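Side-chain contacts in chorismate synthase (Aquifex aeolicus, PDB 1Q1L), which probably catalyses the last step of chorismate biosynthesis, eliminating phosphate from 5-enolpyruvylshikimate-3-phosphate to give chorismate with the help of reduced FMN: residues V175-D180 and P207-E212; K181-N186 and L191-K196; E201-F206 and A358-G363. All coordinates share one frame; numbering follows the deposited sequence.

Contact 1: V175-D180 and P207-E212; sequences VEELKD and PEKDEE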
loop_
_atom_site.group_PDB
_atom_site.type_symbol
_atom_site.label_atom_id
_atom_site.label_comp_id
_atom_site.label_asym_id
_atom_site.label_seq_id
_atom_site.Cartn_x
_atom_site.Cartn_y
_atom_site.Cartn_z
ATOM N N VAL A 175 -26.030 29.521 -9.995
ATOM C CA VAL A 175 -25.445 30.852 -9.920
ATOM C C VAL A 175 -25.100 31.183 -11.368
ATOM O O VAL A 175 -24.063 30.774 -11.887
ATOM C CB VAL A 175 -24.165 30.877 -9.056
ATOM C CG1 VAL A 175 -23.515 32.250 -9.133
ATOM C CG2 VAL A 175 -24.506 30.543 -7.605
ATOM N N GLU A 176 -25.993 31.923 -12.016
ATOM C CA GLU A 176 -25.837 32.289 -13.417
ATOM C C GLU A 176 -24.573 33.061 -13.764
ATOM O O GLU A 176 -24.040 32.914 -14.861
ATOM C CB GLU A 176 -27.071 33.068 -13.873
ATOM C CG GLU A 176 -28.374 32.312 -13.637
ATOM C CD GLU A 176 -28.437 30.988 -14.385
ATOM O OE1 GLU A 176 -29.427 30.249 -14.199
ATOM O OE2 GLU A 176 -27.507 30.683 -15.163
ATOM N N GLU A 177 -24.087 33.880 -12.838
ATOM C CA GLU A 177 -22.877 34.649 -13.088
ATOM C C GLU A 177 -21.662 33.764 -13.348
ATOM O O GLU A 177 -20.674 34.221 -13.919
ATOM C CB GLU A 177 -22.564 35.571 -11.904
ATOM C CG GLU A 177 -23.606 36.644 -11.650
ATOM C CD GLU A 177 -24.709 36.184 -10.724
ATOM O OE1 GLU A 177 -25.099 35.000 -10.793
ATOM O OE2 GLU A 177 -25.194 37.017 -9.930
ATOM N N LEU A 178 -21.735 32.498 -12.947
ATOM C CA LEU A 178 -20.597 31.593 -13.114
ATOM C C LEU A 178 -20.693 30.589 -14.256
ATOM O O LEU A 178 -19.911 29.640 -14.308
ATOM C CB LEU A 178 -20.345 30.841 -11.804
ATOM C CG LEU A 178 -20.213 31.731 -10.565
ATOM C CD1 LEU A 178 -20.020 30.870 -9.318
ATOM C CD2 LEU A 178 -19.045 32.681 -10.750
ATOM N N LYS A 179 -21.637 30.793 -15.168
ATOM C CA LYS A 179 -21.804 29.883 -16.299
ATOM C C LYS A 179 -20.598 29.954 -17.239
ATOM O O LYS A 179 -20.215 28.958 -17.845
ATOM C CB LYS A 179 -23.086 30.226 -17.067
ATOM C CG LYS A 179 -24.363 30.166 -16.235
ATOM C CD LYS A 179 -25.199 28.931 -16.555
ATOM C CE LYS A 179 -24.695 27.693 -15.835
ATOM N NZ LYS A 179 -24.934 27.787 -14.369
ATOM N N ASP A 180 -20.012 31.139 -17.371
ATOM C CA ASP A 180 -18.830 31.329 -18.212
ATOM C C ASP A 180 -17.650 30.897 -17.334
ATOM O O ASP A 180 -17.385 31.513 -16.306
ATOM C CB ASP A 180 -18.709 32.807 -18.601
ATOM C CG ASP A 180 -17.487 33.099 -19.456
ATOM O OD1 ASP A 180 -17.400 34.225 -19.991
ATOM O OD2 ASP A 180 -16.608 32.217 -19.594
ATOM N N PRO A 207 -23.408 36.609 -2.042
ATOM C CA PRO A 207 -24.282 36.670 -0.868
ATOM C C PRO A 207 -25.606 37.402 -1.076
ATOM O O PRO A 207 -26.621 37.025 -0.489
ATOM C CB PRO A 207 -23.397 37.340 0.182
ATOM C CG PRO A 207 -22.032 36.859 -0.187
ATOM C CD PRO A 207 -22.042 37.033 -1.690
ATOM N N GLU A 208 -25.608 38.446 -1.900
ATOM C CA GLU A 208 -26.846 39.181 -2.143
ATOM C C GLU A 208 -27.935 38.212 -2.592
ATOM O O GLU A 208 -29.108 38.393 -2.271
ATOM C CB GLU A 208 -26.654 40.255 -3.218
ATOM C CG GLU A 208 -26.351 39.710 -4.599
ATOM C CD GLU A 208 -24.877 39.748 -4.930
ATOM O OE1 GLU A 208 -24.068 39.245 -4.119
ATOM O OE2 GLU A 208 -24.527 40.281 -6.006
ATOM N N LYS A 209 -27.523 37.179 -3.325
ATOM C CA LYS A 209 -28.429 36.157 -3.847
ATOM C C LYS A 209 -28.978 35.244 -2.753
ATOM O O LYS A 209 -29.939 34.509 -2.976
ATOM C CB LYS A 209 -27.701 35.296 -4.885
ATOM C CG LYS A 209 -27.211 36.039 -6.119
ATOM C CD LYS A 209 -28.327 36.235 -7.131
ATOM C CE LYS A 209 -27.792 36.791 -8.448
ATOM N NZ LYS A 209 -28.820 36.758 -9.532
ATOM N N ASP A 210 -28.364 35.287 -1.576
ATOM C CA ASP A 210 -28.787 34.446 -0.461
ATOM C C ASP A 210 -30.297 34.411 -0.262
ATOM O O ASP A 210 -30.920 33.356 -0.402
ATOM C CB ASP A 210 -28.104 34.900 0.830
ATOM C CG ASP A 210 -26.676 34.383 0.950
ATOM O OD1 ASP A 210 -25.934 34.417 -0.058
ATOM O OD2 ASP A 210 -26.295 33.946 2.060
ATOM N N GLU A 211 -30.881 35.562 0.061
ATOM C CA GLU A 211 -32.322 35.651 0.282
ATOM C C GLU A 211 -33.078 34.984 -0.859
ATOM O O GLU A 211 -34.037 34.245 -0.634
ATOM C CB GLU A 211 -32.743 37.115 0.399
ATOM C CG GLU A 211 -31.974 37.881 1.461
ATOM C CD GLU A 211 -31.991 37.181 2.804
ATOM O OE1 GLU A 211 -33.099 36.921 3.325
ATOM O OE2 GLU A 211 -30.896 36.890 3.335
ATOM N N GLU A 212 -32.634 35.248 -2.083
ATOM C CA GLU A 212 -33.256 34.669 -3.264
ATOM C C GLU A 212 -33.196 33.146 -3.199
ATOM O O GLU A 212 -34.197 32.466 -3.431
ATOM C CB GLU A 212 -32.546 35.163 -4.523
ATOM C CG GLU A 212 -33.124 34.613 -5.816
ATOM C CD GLU A 212 -32.386 35.118 -7.036
ATOM O OE1 GLU A 212 -32.771 34.743 -8.165
ATOM O OE2 GLU A 212 -31.423 35.894 -6.868
HETATM O O HOH W 1 -28.373 34.037 -10.033
#
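Glu177 and Lys209 reach for each other from opposite directions, and their charged ends make this contact. The ionic part is loose. Glu177 OE2 lies 3.7 Å from Lys209 NZ, a long salt bridge. The same oxygen is closer to the methylene next to the ammonium, with OE2 of Glu177 3.0 Å from CE of Lys209. The carboxylate thus meets the lysine beside its end rather than head-on. Both chains bend at chi2 (Glu177 89°, Lys209 -81°); beyond that bend Lys209 runs extended to NZ.

A water adds a second link. It accepts a hydrogen bond from Lys209 NZ at 2.8 Å and donates a weak one to OE1 of Glu177. The two carboxylate oxygens are therefore used differently, one directly and one through water.

Within 207-212, Lys209 NZ also has a long salt bridge to Glu212 OE2, at 3.8 Å. Glu212 in turn pairs through OE1 with Lys173. In the same segment Asp210 N bonds to Pro207 O at 2.7 Å, while the Asp210 carboxylate is held by Ser200 and Glu201. The stem of Glu177 packs on Phe206.

Replacing Glu177 by alanine would take away the carboxylate, and Lys209 would probably be left with the long pair to Glu212 and a water lacking its second partner.

This small surface network joins the 3-10 turn at 176-177 to the segment that leads into helix 210-221. Two long ion pairs and one good water bond surround the ammonium, so probably no single carboxylate balances its charge, and the link is likely to be weak and partly solvent-mediated.

Contact 2: K181-N186 and L191-K196; sequences KSYFAN and LSYHEK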
loop_
_atom_site.group_PDB
_atom_site.type_symbol
_atom_site.label_atom_id
_atom_site.label_comp_id
_atom_site.label_asym_id
_atom_site.label_seq_id
_atom_site.Cartn_x
_atom_site.Cartn_y
_atom_site.Cartn_z
ATOM N N LYS A 181 -16.949 29.843 -17.736
ATOM C CA LYS A 181 -15.841 29.311 -16.938
ATOM C C LYS A 181 -14.449 29.879 -17.191
ATOM O O LYS A 181 -13.445 29.242 -16.862
ATOM C CB LYS A 181 -15.794 27.789 -17.082
ATOM C CG LYS A 181 -17.074 27.095 -16.669
ATOM C CD LYS A 181 -17.466 27.465 -15.244
ATOM C CE LYS A 181 -18.751 26.774 -14.832
ATOM N NZ LYS A 181 -19.144 27.177 -13.457
ATOM N N SER A 182 -14.379 31.076 -17.756
ATOM C CA SER A 182 -13.088 31.686 -18.030
ATOM C C SER A 182 -12.351 31.973 -16.724
ATOM O O SER A 182 -11.123 32.010 -16.695
ATOM C CB SER A 182 -13.274 32.988 -18.810
ATOM O OG SER A 182 -14.012 33.915 -18.036
ATOM N N TYR A 183 -13.097 32.176 -15.643
ATOM C CA TYR A 183 -12.469 32.468 -14.361
ATOM C C TYR A 183 -11.592 31.323 -13.829
ATOM O O TYR A 183 -10.827 31.516 -12.879
ATOM C CB TYR A 183 -13.532 32.864 -13.325
ATOM C CG TYR A 183 -14.524 31.778 -12.969
ATOM C CD1 TYR A 183 -14.186 30.755 -12.075
ATOM C CD2 TYR A 183 -15.793 31.764 -13.536
ATOM C CE1 TYR A 183 -15.100 29.745 -11.762
ATOM C CE2 TYR A 183 -16.706 30.763 -13.235
ATOM C CZ TYR A 183 -16.355 29.758 -12.348
ATOM O OH TYR A 183 -17.267 28.769 -12.066
ATOM N N PHE A 184 -11.688 30.143 -14.445
ATOM C CA PHE A 184 -10.873 28.990 -14.037
ATOM C C PHE A 184 -9.393 29.342 -14.173
ATOM O O PHE A 184 -8.533 28.714 -13.558
ATOM C CB PHE A 184 -11.145 27.774 -14.935
ATOM C CG PHE A 184 -12.395 27.018 -14.601
ATOM C CD1 PHE A 184 -13.251 27.447 -13.591
ATOM C CD2 PHE A 184 -12.716 25.863 -15.309
ATOM C CE1 PHE A 184 -14.409 26.736 -13.289
ATOM C CE2 PHE A 184 -13.869 25.143 -15.017
ATOM C CZ PHE A 184 -14.721 25.582 -14.002
ATOM N N ALA A 185 -9.094 30.329 -15.012
ATOM C CA ALA A 185 -7.716 30.740 -15.223
ATOM C C ALA A 185 -7.408 32.032 -14.483
ATOM O O ALA A 185 -6.417 32.692 -14.777
ATOM C CB ALA A 185 -7.453 30.920 -16.712
ATOM N N ASN A 186 -8.241 32.384 -13.510
ATOM C CA ASN A 186 -8.048 33.631 -12.781
ATOM C C ASN A 186 -7.959 33.457 -11.260
ATOM O O ASN A 186 -8.978 33.468 -10.567
ATOM C CB ASN A 186 -9.198 34.584 -13.120
ATOM C CG ASN A 186 -8.879 36.019 -12.791
ATOM O OD1 ASN A 186 -8.348 36.323 -11.722
ATOM N ND2 ASN A 186 -9.213 36.919 -13.708
ATOM N N LEU A 191 -10.198 33.203 -5.801
ATOM C CA LEU A 191 -10.018 33.575 -4.402
ATOM C C LEU A 191 -11.147 34.505 -3.988
ATOM O O LEU A 191 -11.667 34.418 -2.874
ATOM C CB LEU A 191 -8.665 34.266 -4.202
ATOM C CG LEU A 191 -8.253 34.486 -2.739
ATOM C CD1 LEU A 191 -8.273 33.155 -2.000
ATOM C CD2 LEU A 191 -6.866 35.118 -2.667
ATOM N N SER A 192 -11.527 35.388 -4.906
ATOM C CA SER A 192 -12.598 36.343 -4.668
ATOM C C SER A 192 -13.910 35.624 -4.383
ATOM O O SER A 192 -14.617 35.952 -3.427
ATOM C CB SER A 192 -12.761 37.251 -5.895
ATOM O OG SER A 192 -13.936 38.035 -5.803
ATOM N N TYR A 193 -14.237 34.643 -5.218
ATOM C CA TYR A 193 -15.469 33.889 -5.045
ATOM C C TYR A 193 -15.476 33.115 -3.733
ATOM O O TYR A 193 -16.514 32.982 -3.087
ATOM C CB TYR A 193 -15.678 32.928 -6.221
ATOM C CG TYR A 193 -15.912 33.622 -7.547
ATOM C CD1 TYR A 193 -16.616 34.827 -7.609
ATOM C CD2 TYR A 193 -15.466 33.060 -8.740
ATOM C CE1 TYR A 193 -16.873 35.451 -8.830
ATOM C CE2 TYR A 193 -15.717 33.675 -9.967
ATOM C CZ TYR A 193 -16.423 34.867 -10.003
ATOM O OH TYR A 193 -16.696 35.467 -11.207
ATOM N N HIS A 194 -14.316 32.598 -3.337
ATOM C CA HIS A 194 -14.231 31.857 -2.088
ATOM C C HIS A 194 -14.464 32.798 -0.912
ATOM O O HIS A 194 -15.189 32.465 0.030
ATOM C CB HIS A 194 -12.860 31.183 -1.954
ATOM C CG HIS A 194 -12.641 30.533 -0.625
ATOM N ND1 HIS A 194 -12.013 31.172 0.423
ATOM C CD2 HIS A 194 -13.002 29.314 -0.161
ATOM C CE1 HIS A 194 -11.999 30.376 1.476
ATOM N NE2 HIS A 194 -12.593 29.243 1.150
ATOM N N GLU A 195 -13.854 33.977 -0.972
ATOM C CA GLU A 195 -14.004 34.957 0.098
ATOM C C GLU A 195 -15.468 35.352 0.262
ATOM O O GLU A 195 -15.963 35.448 1.383
ATOM C CB GLU A 195 -13.158 36.198 -0.187
ATOM C CG GLU A 195 -11.658 35.978 -0.087
ATOM C CD GLU A 195 -11.205 35.687 1.333
ATOM O OE1 GLU A 195 -11.448 36.536 2.218
ATOM O OE2 GLU A 195 -10.606 34.610 1.566
ATOM N N LYS A 196 -16.164 35.575 -0.847
ATOM C CA LYS A 196 -17.572 35.948 -0.770
ATOM C C LYS A 196 -18.406 34.776 -0.263
ATOM O O LYS A 196 -19.334 34.961 0.521
ATOM C CB LYS A 196 -18.083 36.428 -2.135
ATOM C CG LYS A 196 -17.621 37.841 -2.489
ATOM C CD LYS A 196 -18.232 38.350 -3.793
ATOM C CE LYS A 196 -17.606 37.688 -5.017
ATOM N NZ LYS A 196 -18.171 38.214 -6.296
#
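Tyr193 points the edge of its ring at a face of Tyr183. This T-shaped (edge-to-face) pair has its planes at 88° and its centroids 5.3 Å apart. One atom does the touching: Tyr193 CE2 stands 3.7 Å from Tyr183 CG, above the ring but offset toward its rim. The CB end of the Tyr183 ring is thus the part covered, well away from the hydroxyl. Tyr183 CG sits between the backbone N and the carbonyl carbon (chi1 64°), which turns that face toward the helix.

The polar bonds lie at the other end of Tyr183. Its OH receives a hydrogen bond from Lys181 NZ at 2.8 Å and also bonds to Glu232, which forms a salt bridge with Lys181. These partners fix the far end of the ring.

The backbone of the turn closes with Asn186 N bonded to Tyr183 O at 2.8 Å. Asn186 is the N-cap of helix 187-197, its OD1 taking the N-H of Lys189.

Tyr193 makes a second edge-to-face pair, with Phe166 of strand 162-170. The arrangement is an aromatic cluster in which a 3-10 turn and the helix that follows it pack on an antiparallel sheet, within the beta-alpha-beta sandwich of chorismate synthase.

Contact 3: E201-F206 and A358-G363; sequences ELRIPF and AASVVG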
loop_
_atom_site.group_PDB
_atom_site.type_symbol
_atom_site.label_atom_id
_atom_site.label_comp_id
_atom_site.label_asym_id
_atom_site.label_seq_id
_atom_site.Cartn_x
_atom_site.Cartn_y
_atom_site.Cartn_z
ATOM N N GLU A 201 -24.629 32.292 3.561
ATOM C CA GLU A 201 -25.200 31.274 4.427
ATOM C C GLU A 201 -25.269 29.954 3.666
ATOM O O GLU A 201 -25.502 28.901 4.255
ATOM C CB GLU A 201 -26.598 31.706 4.876
ATOM C CG GLU A 201 -27.185 30.851 5.980
ATOM C CD GLU A 201 -28.472 31.432 6.533
ATOM O OE1 GLU A 201 -29.431 31.601 5.751
ATOM O OE2 GLU A 201 -28.526 31.720 7.749
ATOM N N LEU A 202 -25.057 30.026 2.354
ATOM C CA LEU A 202 -25.088 28.852 1.486
ATOM C C LEU A 202 -23.764 28.715 0.733
ATOM O O LEU A 202 -23.637 27.902 -0.184
ATOM C CB LEU A 202 -26.235 28.973 0.481
ATOM C CG LEU A 202 -27.660 29.028 1.048
ATOM C CD1 LEU A 202 -28.605 29.548 -0.020
ATOM C CD2 LEU A 202 -28.089 27.645 1.528
ATOM N N ARG A 203 -22.787 29.526 1.120
ATOM C CA ARG A 203 -21.467 29.513 0.499
ATOM C C ARG A 203 -21.510 29.757 -1.010
ATOM O O ARG A 203 -20.719 29.178 -1.767
ATOM C CB ARG A 203 -20.743 28.192 0.793
ATOM C CG ARG A 203 -20.356 27.966 2.267
ATOM C CD ARG A 203 -18.838 27.944 2.427
ATOM N NE ARG A 203 -18.260 27.121 1.376
ATOM C CZ ARG A 203 -17.180 27.430 0.674
ATOM N NH1 ARG A 203 -16.512 28.554 0.899
ATOM N NH2 ARG A 203 -16.789 26.620 -0.293
ATOM N N ILE A 204 -22.442 30.601 -1.450
ATOM C CA ILE A 204 -22.525 30.951 -2.864
ATOM C C ILE A 204 -21.679 32.213 -3.044
ATOM O O ILE A 204 -21.607 33.053 -2.149
ATOM C CB ILE A 204 -23.984 31.211 -3.322
ATOM C CG1 ILE A 204 -24.683 32.162 -2.352
ATOM C CG2 ILE A 204 -24.735 29.893 -3.431
ATOM C CD1 ILE A 204 -26.105 32.512 -2.767
ATOM N N PRO A 205 -21.012 32.352 -4.198
ATOM C CA PRO A 205 -20.152 33.490 -4.529
ATOM C C PRO A 205 -20.799 34.882 -4.492
ATOM O O PRO A 205 -20.096 35.886 -4.540
ATOM C CB PRO A 205 -19.650 33.143 -5.930
ATOM C CG PRO A 205 -19.728 31.670 -5.974
ATOM C CD PRO A 205 -21.032 31.388 -5.308
ATOM N N PHE A 206 -22.125 34.945 -4.421
ATOM C CA PHE A 206 -22.818 36.233 -4.388
ATOM C C PHE A 206 -23.845 36.260 -3.264
ATOM O O PHE A 206 -25.024 35.984 -3.481
ATOM C CB PHE A 206 -23.499 36.499 -5.735
ATOM C CG PHE A 206 -22.557 36.451 -6.907
ATOM C CD1 PHE A 206 -22.152 35.233 -7.443
ATOM C CD2 PHE A 206 -22.038 37.622 -7.447
ATOM C CE1 PHE A 206 -21.245 35.182 -8.497
ATOM C CE2 PHE A 206 -21.129 37.581 -8.502
ATOM C CZ PHE A 206 -20.731 36.358 -9.028
ATOM N N ALA A 358 -21.803 22.316 3.206
ATOM C CA ALA A 358 -20.898 21.519 4.022
ATOM C C ALA A 358 -20.042 20.659 3.098
ATOM O O ALA A 358 -18.829 20.561 3.278
ATOM C CB ALA A 358 -21.687 20.634 4.978
ATOM N N ALA A 359 -20.678 20.050 2.103
ATOM C CA ALA A 359 -19.966 19.198 1.161
ATOM C C ALA A 359 -18.771 19.927 0.578
ATOM O O ALA A 359 -17.662 19.393 0.553
ATOM C CB ALA A 359 -20.898 18.744 0.043
ATOM N N SER A 360 -18.994 21.155 0.123
ATOM C CA SER A 360 -17.920 21.939 -0.466
ATOM C C SER A 360 -16.745 22.091 0.499
ATOM O O SER A 360 -15.593 22.093 0.076
ATOM C CB SER A 360 -18.430 23.319 -0.892
ATOM O OG SER A 360 -18.799 24.101 0.229
ATOM N N VAL A 361 -17.025 22.215 1.791
ATOM C CA VAL A 361 -15.946 22.360 2.765
ATOM C C VAL A 361 -15.164 21.049 2.896
ATOM O O VAL A 361 -13.952 21.057 3.108
ATOM C CB VAL A 361 -16.484 22.777 4.153
ATOM C CG1 VAL A 361 -15.344 22.768 5.174
ATOM C CG2 VAL A 361 -17.111 24.171 4.071
ATOM N N VAL A 362 -15.864 19.926 2.779
ATOM C CA VAL A 362 -15.219 18.619 2.852
ATOM C C VAL A 362 -14.412 18.454 1.563
ATOM O O VAL A 362 -13.346 17.829 1.548
ATOM C CB VAL A 362 -16.265 17.488 2.957
ATOM C CG1 VAL A 362 -15.574 16.126 2.943
ATOM C CG2 VAL A 362 -17.086 17.659 4.238
ATOM N N GLY A 363 -14.923 19.036 0.479
ATOM C CA GLY A 363 -14.226 18.945 -0.795
ATOM C C GLY A 363 -12.869 19.615 -0.713
ATOM O O GLY A 363 -11.895 19.139 -1.303
#
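Arg203 points one edge of its guanidinium at the hydroxyl of Ser360. The contact rests on NE, which donates to Ser360 OG at 3.3 Å, with an angle of 153° at the hydrogen and OG only 7° out of the guanidinium plane. A second bond, from NH2 of Arg203 to Ser360 OG, is doubtful because the place of NH2 is less sure. The NE bond is itself rather long. Ser360 OG takes up the position between its own backbone N and carbonyl carbon (chi1 67°). From there it also bonds to Pro357 O one turn back, and as a carbonyl can only accept, the hydroxyl proton goes that way. OG is thus gripped from the helix and from the loop.

The stronger partner of the arginine is Glu198, which forms a salt bridge with NH1. This carboxylate probably offsets the crowding of charge from Arg46, whose NH2 is close to NH1. The long chain of Arg203 is bent at chi2 and chi3, which brings the flat group across to the helix. The backbone of Arg203 bonds to Val167.

Packing is modest. Ser360 CB lies at the guanidinium edge. Val361 CG2 approaches NE of Arg203 at 4.2 Å, the two side chains crossing at about a right angle. The neighbours of Arg203 in the chain, Leu202 and Ile204, pack on Phe213 of helix 210-221.

All three touching residues are buried. The side chain of Val361 comes within about 4 Å of that of Arg47, a predicted NADP-binding residue. The arrangement is a buried arginine-serine hydrogen bond that joins the loop between helices 187-197 and 210-221 to helix 356-379, in the beta-alpha-beta sandwich of chorismate synthase.

How the contacts relate
The three contacts form one patch, their centres 13 to 14 Å apart. Segments 175-180, 181-186, 191-196, 201-206 and 207-212 follow one another along the chain; 358-363 comes much later. Contact 2 falls wholly between the two segments of contact 1, whereas contact 3 crosses contact 1. Leu178 joins them, packing on both Tyr193 and Pro205. Lys196 packs against Pro205 and makes a cation-pi contact with Phe206. Contact 1 lies at the surface, contact 2 is partly buried, and contact 3 takes the patch inward. Together they tie the consecutive elements of the 173-221 region, helices 187-197 and 210-221 with their loops, to strand 162-170 of the five-stranded sheet and to helix 356-379.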